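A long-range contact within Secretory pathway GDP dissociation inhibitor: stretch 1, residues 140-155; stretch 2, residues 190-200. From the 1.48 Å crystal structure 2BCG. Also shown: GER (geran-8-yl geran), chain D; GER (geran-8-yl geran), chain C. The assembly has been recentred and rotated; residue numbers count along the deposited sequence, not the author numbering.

Stretch 1 (140-155) PLMGIFEKRRMKKFLE
Stretch 2 190-200: STKEFIGHAMA

Two helices of one chain pack at 43° between their N-to-C directions (signed crossing angle -43°), their axes 11.5 Å apart at closest approach, burying 432 Å² between the stretches. Stretch 1 enters as a loop: Leu141 (phi/psi -62/-23), extended Met142 (-141/149), then Gly143 (-80/171) as N-cap of helix 144-155. Stretch 2 arrives already helical and widens into a pi-type turn at 194-199, with a weak bond from Met199 N to Phe194 O (3.4 Å); Ala200 N then bonds to Ile195 O at 2.8 Å. The register is set by CA of Met142 and CA of Thr191, 7.5 Å apart, and CA of Leu141 and CA of Phe194, 8.6 Å apart.

Apolar packing centres on Met150 (chi t, p, t), a knob among Thr191, Phe194, Ile195 and Met199. Its flexible, unbranched chain brings SD to 3.6 Å from Ile195 CD1 and CE to 3.7 Å from Met199 SD, while CE lies at the edge of the Phe194 ring, 4.2 Å from CE2. Phe194 (chi1 t, chi2 82°) also receives Leu141 CD1 (m, t) on CE1 and Met142 CE on CD2, both at 3.8 Å. The CA-to-CB bond of Met142 points sideways, but the long side chain (m, t, t) carries CE to 3.8 Å from Thr191 CG2. Farther along, Phe153 CE2 (chi1 t, chi2 75°) meets Ile195 CD1 (m, t) at 3.7 Å, and Leu154 CD2 (m, t) meets Met199 CE (m, t, p) at 3.9 Å. Met150, Phe153, Leu154, Phe194, Ile195 and Met199 are buried, where apolar chains suit the interior.

One direct hydrogen bond crosses: buried Thr191 OG1 (chi1 m) donates to Glu146 OE2 at 2.7 Å. Threonine suits the place because its hydroxyl can donate to the carboxylate while its methyl packs against Met142. Glu146 (t, p) is held by a salt bridge from Arg149 NH2 to its OE1, 2.7 Å. Water 1 bridges Glu146 OE2 (3.3 Å) and Thr191 N (3.1 Å).

Geranylgeranyl groups line the contact: chain D C14 lies 3.6 Å from Met150 CG, chain C C19 3.6 Å from Phe194 CZ.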

# COMPACT_ATOMS: atom_id res chain seq x y z
N PRO A 140 -20.99 -23.73 -15.64
CA PRO A 140 -21.57 -25.01 -15.24
C PRO A 140 -21.81 -25.12 -13.73
O PRO A 140 -22.25 -26.19 -13.26
CB PRO A 140 -20.51 -26.02 -15.68
CG PRO A 140 -19.22 -25.27 -15.53
CD PRO A 140 -19.54 -23.83 -15.88
N LEU A 141 -21.52 -24.04 -13.00
CA LEU A 141 -21.66 -24.06 -11.54
C LEU A 141 -23.11 -24.30 -11.07
O LEU A 141 -23.33 -24.75 -9.95
CB LEU A 141 -21.10 -22.77 -10.93
CG LEU A 141 -19.57 -22.61 -10.88
CD1 LEU A 141 -19.21 -21.18 -10.51
CD2 LEU A 141 -18.93 -23.63 -9.91
N MET A 142 -24.09 -23.99 -11.94
CA MET A 142 -25.52 -24.12 -11.64
C MET A 142 -26.25 -24.64 -12.87
O MET A 142 -25.85 -24.33 -13.99
CB MET A 142 -26.13 -22.75 -11.30
CG MET A 142 -25.60 -22.09 -10.05
SD MET A 142 -26.62 -20.67 -9.66
CE MET A 142 -25.62 -19.97 -8.34
N GLY A 143 -27.33 -25.40 -12.66
CA GLY A 143 -28.23 -25.77 -13.75
C GLY A 143 -29.20 -24.65 -14.09
O GLY A 143 -29.31 -23.66 -13.35
N ILE A 144 -29.93 -24.82 -15.19
CA ILE A 144 -30.81 -23.76 -15.71
C ILE A 144 -31.87 -23.29 -14.71
O ILE A 144 -32.06 -22.09 -14.49
CB ILE A 144 -31.50 -24.17 -17.04
CG1 ILE A 144 -30.44 -24.47 -18.12
CG2 ILE A 144 -32.44 -23.06 -17.53
CD1 ILE A 144 -30.98 -24.83 -19.54
N PHE A 145 -32.57 -24.23 -14.09
CA PHE A 145 -33.66 -23.84 -13.20
C PHE A 145 -33.16 -23.15 -11.93
O PHE A 145 -33.79 -22.22 -11.43
CB PHE A 145 -34.55 -25.04 -12.89
CG PHE A 145 -35.27 -25.55 -14.09
CD1 PHE A 145 -34.93 -26.77 -14.66
CD2 PHE A 145 -36.27 -24.79 -14.69
CE1 PHE A 145 -35.59 -27.23 -15.81
CE2 PHE A 145 -36.93 -25.25 -15.83
CZ PHE A 145 -36.57 -26.47 -16.40
N GLU A 146 -32.02 -23.61 -11.44
CA GLU A 146 -31.39 -22.98 -10.29
C GLU A 146 -30.86 -21.58 -10.65
O GLU A 146 -30.92 -20.66 -9.82
CB GLU A 146 -30.31 -23.88 -9.69
CG GLU A 146 -29.84 -23.47 -8.30
CD GLU A 146 -30.88 -23.58 -7.17
OE1 GLU A 146 -32.02 -24.07 -7.36
OE2 GLU A 146 -30.53 -23.20 -6.03
N LYS A 147 -30.40 -21.42 -11.88
CA LYS A 147 -29.95 -20.11 -12.34
C LYS A 147 -31.08 -19.12 -12.40
O LYS A 147 -30.90 -17.97 -12.03
CB LYS A 147 -29.29 -20.21 -13.70
CG LYS A 147 -27.87 -20.62 -13.65
CD LYS A 147 -27.27 -20.50 -15.03
CE LYS A 147 -25.86 -21.08 -15.01
NZ LYS A 147 -25.24 -21.12 -16.34
N ARG A 148 -32.27 -19.56 -12.85
CA ARG A 148 -33.45 -18.71 -12.86
C ARG A 148 -33.83 -18.21 -11.46
O ARG A 148 -34.20 -17.03 -11.29
CB ARG A 148 -34.63 -19.43 -13.54
CG ARG A 148 -34.41 -19.65 -15.04
CD ARG A 148 -35.62 -20.28 -15.74
NE ARG A 148 -35.28 -20.63 -17.11
CZ ARG A 148 -36.07 -21.27 -17.97
NH1 ARG A 148 -37.30 -21.64 -17.60
NH2 ARG A 148 -35.63 -21.52 -19.19
N ARG A 149 -33.72 -19.09 -10.46
CA ARG A 149 -34.00 -18.71 -9.07
C ARG A 149 -32.91 -17.75 -8.56
O ARG A 149 -33.20 -16.79 -7.86
CB ARG A 149 -34.10 -19.94 -8.16
CG ARG A 149 -35.38 -20.78 -8.35
CD ARG A 149 -35.43 -21.94 -7.39
NE ARG A 149 -34.56 -23.06 -7.76
CZ ARG A 149 -34.93 -24.08 -8.54
NH1 ARG A 149 -36.17 -24.14 -9.02
NH2 ARG A 149 -34.07 -25.05 -8.83
N MET A 150 -31.66 -18.03 -8.93
CA MET A 150 -30.52 -17.14 -8.63
C MET A 150 -30.73 -15.73 -9.17
O MET A 150 -30.45 -14.74 -8.49
CB MET A 150 -29.26 -17.75 -9.26
CG MET A 150 -28.01 -16.89 -9.17
SD MET A 150 -27.53 -16.72 -7.46
CE MET A 150 -26.08 -15.67 -7.64
N LYS A 151 -31.20 -15.64 -10.42
CA LYS A 151 -31.47 -14.37 -11.10
C LYS A 151 -32.51 -13.49 -10.38
O LYS A 151 -32.31 -12.28 -10.20
CB LYS A 151 -31.92 -14.64 -12.53
CG LYS A 151 -32.11 -13.41 -13.38
CD LYS A 151 -31.83 -13.74 -14.83
CE LYS A 151 -32.31 -12.67 -15.80
NZ LYS A 151 -31.88 -13.09 -17.17
N LYS A 152 -33.61 -14.10 -9.95
CA LYS A 152 -34.62 -13.36 -9.20
C LYS A 152 -34.05 -12.83 -7.90
O LYS A 152 -34.35 -11.70 -7.51
CB LYS A 152 -35.85 -14.23 -8.94
CG LYS A 152 -36.53 -14.63 -10.23
CD LYS A 152 -37.74 -15.48 -9.97
CE LYS A 152 -38.72 -15.30 -11.12
NZ LYS A 152 -39.90 -16.19 -10.98
N PHE A 153 -33.22 -13.63 -7.25
CA PHE A 153 -32.50 -13.19 -6.05
C PHE A 153 -31.64 -11.95 -6.33
O PHE A 153 -31.74 -10.95 -5.62
CB PHE A 153 -31.64 -14.33 -5.51
CG PHE A 153 -30.71 -13.91 -4.40
CD1 PHE A 153 -31.21 -13.68 -3.13
CD2 PHE A 153 -29.33 -13.78 -4.63
CE1 PHE A 153 -30.36 -13.31 -2.09
CE2 PHE A 153 -28.48 -13.41 -3.61
CZ PHE A 153 -28.99 -13.18 -2.32
N LEU A 154 -30.82 -12.01 -7.37
CA LEU A 154 -29.94 -10.89 -7.69
C LEU A 154 -30.70 -9.67 -8.19
O LEU A 154 -30.26 -8.53 -7.99
CB LEU A 154 -28.84 -11.32 -8.68
CG LEU A 154 -27.79 -12.32 -8.16
CD1 LEU A 154 -26.86 -12.67 -9.30
CD2 LEU A 154 -27.00 -11.80 -6.96
N GLU A 155 -31.85 -9.89 -8.84
CA GLU A 155 -32.72 -8.79 -9.27
C GLU A 155 -33.31 -8.05 -8.06
O GLU A 155 -33.52 -6.83 -8.11
CB GLU A 155 -33.84 -9.30 -10.19
CG GLU A 155 -33.37 -9.59 -11.63
CD GLU A 155 -34.42 -10.35 -12.46
OE1 GLU A 155 -35.34 -10.96 -11.86
OE2 GLU A 155 -34.32 -10.33 -13.70
N SER A 190 -26.27 -25.83 -2.54
CA SER A 190 -25.08 -25.50 -3.35
C SER A 190 -25.09 -24.02 -3.77
O SER A 190 -24.04 -23.36 -3.76
CB SER A 190 -24.88 -26.45 -4.53
OG SER A 190 -26.00 -26.48 -5.37
N THR A 191 -26.27 -23.49 -4.08
CA THR A 191 -26.41 -22.06 -4.45
C THR A 191 -26.17 -21.17 -3.25
O THR A 191 -25.49 -20.13 -3.36
CB THR A 191 -27.79 -21.79 -5.08
OG1 THR A 191 -27.91 -22.54 -6.28
CG2 THR A 191 -27.98 -20.34 -5.43
N LYS A 192 -26.66 -21.59 -2.09
CA LYS A 192 -26.39 -20.85 -0.86
C LYS A 192 -24.88 -20.75 -0.66
O LYS A 192 -24.39 -19.65 -0.37
CB LYS A 192 -27.06 -21.49 0.34
CG LYS A 192 -28.58 -21.54 0.30
CD LYS A 192 -29.04 -22.13 1.63
CE LYS A 192 -30.41 -22.74 1.57
NZ LYS A 192 -30.81 -23.21 2.93
N GLU A 193 -24.15 -21.87 -0.80
CA GLU A 193 -22.67 -21.90 -0.59
C GLU A 193 -21.98 -20.96 -1.56
O GLU A 193 -21.09 -20.19 -1.17
CB GLU A 193 -22.09 -23.33 -0.73
CG GLU A 193 -20.60 -23.37 -1.21
CD GLU A 193 -19.98 -24.76 -1.23
OE1 GLU A 193 -19.56 -25.26 -2.32
OE2 GLU A 193 -19.90 -25.35 -0.15
N PHE A 194 -22.40 -21.00 -2.81
CA PHE A 194 -21.84 -20.13 -3.84
C PHE A 194 -22.05 -18.64 -3.51
O PHE A 194 -21.11 -17.83 -3.55
CB PHE A 194 -22.39 -20.43 -5.23
CG PHE A 194 -21.91 -19.47 -6.26
CD1 PHE A 194 -20.65 -19.63 -6.86
CD2 PHE A 194 -22.68 -18.35 -6.59
CE1 PHE A 194 -20.19 -18.68 -7.80
CE2 PHE A 194 -22.23 -17.40 -7.51
CZ PHE A 194 -20.98 -17.57 -8.13
N ILE A 195 -23.29 -18.26 -3.20
CA ILE A 195 -23.56 -16.86 -2.89
C ILE A 195 -22.81 -16.45 -1.63
O ILE A 195 -22.12 -15.41 -1.63
CB ILE A 195 -25.06 -16.60 -2.68
CG1 ILE A 195 -25.78 -16.81 -4.01
CG2 ILE A 195 -25.30 -15.14 -2.15
CD1 ILE A 195 -27.32 -16.96 -3.84
N GLY A 196 -22.92 -17.25 -0.58
CA GLY A 196 -22.30 -16.93 0.71
C GLY A 196 -20.78 -16.83 0.65
O GLY A 196 -20.21 -15.90 1.23
N HIS A 197 -20.14 -17.78 -0.06
CA HIS A 197 -18.66 -17.91 -0.03
C HIS A 197 -17.98 -17.23 -1.19
O HIS A 197 -16.90 -16.66 -1.01
CB HIS A 197 -18.22 -19.37 0.03
CG HIS A 197 -18.64 -20.05 1.29
ND1 HIS A 197 -17.74 -20.38 2.28
CD2 HIS A 197 -19.86 -20.40 1.75
CE1 HIS A 197 -18.39 -20.93 3.29
NE2 HIS A 197 -19.68 -20.95 2.99
N ALA A 198 -18.59 -17.28 -2.38
CA ALA A 198 -17.97 -16.64 -3.55
C ALA A 198 -18.40 -15.20 -3.77
O ALA A 198 -17.68 -14.46 -4.44
CB ALA A 198 -18.23 -17.44 -4.83
N MET A 199 -19.55 -14.78 -3.21
CA MET A 199 -20.02 -13.41 -3.41
C MET A 199 -19.98 -12.58 -2.13
O MET A 199 -19.38 -11.48 -2.12
CB MET A 199 -21.44 -13.37 -4.03
CG MET A 199 -21.49 -14.01 -5.41
SD MET A 199 -23.14 -13.92 -6.18
CE MET A 199 -23.13 -12.18 -6.64
N ALA A 200 -20.59 -13.12 -1.07
CA ALA A 200 -20.55 -12.43 0.21
C ALA A 200 -19.16 -12.60 0.86
O ALA A 200 -18.76 -11.81 1.73
CB ALA A 200 -21.67 -12.90 1.13
C1 GER D . -25.68 -4.18 -9.19
C2 GER D . -25.69 -5.56 -9.89
C3 GER D . -26.31 -6.72 -9.39
C4 GER D . -27.08 -6.74 -8.06
C5 GER D . -26.21 -8.02 -10.20
C6 GER D . -27.52 -8.39 -10.93
C7 GER D . -27.30 -9.42 -11.85
C8 GER D . -28.23 -10.29 -12.44
C9 GER D . -29.73 -10.19 -12.11
C10 GER D . -27.74 -11.33 -13.46
C11 GER D . -27.69 -12.77 -12.90
C12 GER D . -27.58 -13.69 -13.94
C13 GER D . -27.54 -15.09 -13.88
C14 GER D . -27.59 -15.86 -12.56
C15 GER D . -27.43 -15.88 -15.18
C16 GER D . -28.80 -16.28 -15.69
C17 GER D . -28.70 -17.22 -16.70
C18 GER D . -29.61 -18.23 -16.98
C19 GER D . -30.89 -18.39 -16.13
C20 GER D . -29.33 -19.19 -18.16
C1 GER C . -25.26 -2.98 -13.41
C2 GER C . -24.52 -4.08 -14.20
C3 GER C . -25.05 -5.37 -14.40
C4 GER C . -26.43 -5.75 -13.83
C5 GER C . -24.26 -6.43 -15.21
C6 GER C . -23.01 -6.95 -14.46
C7 GER C . -23.28 -8.08 -13.68
C8 GER C . -22.91 -8.29 -12.34
C9 GER C . -22.16 -7.18 -11.59
C10 GER C . -23.28 -9.59 -11.59
C11 GER C . -22.23 -10.73 -11.56
C12 GER C . -22.92 -11.93 -11.36
C13 GER C . -22.63 -13.10 -10.64
C14 GER C . -21.33 -13.26 -9.84
C15 GER C . -23.67 -14.24 -10.65
C16 GER C . -23.07 -15.65 -10.68
C17 GER C . -23.71 -16.47 -11.62
C18 GER C . -23.60 -17.85 -11.84
C19 GER C . -22.67 -18.76 -11.02
C20 GER C . -24.43 -18.48 -12.94
O HOH W 1 -28.49 -25.45 -4.87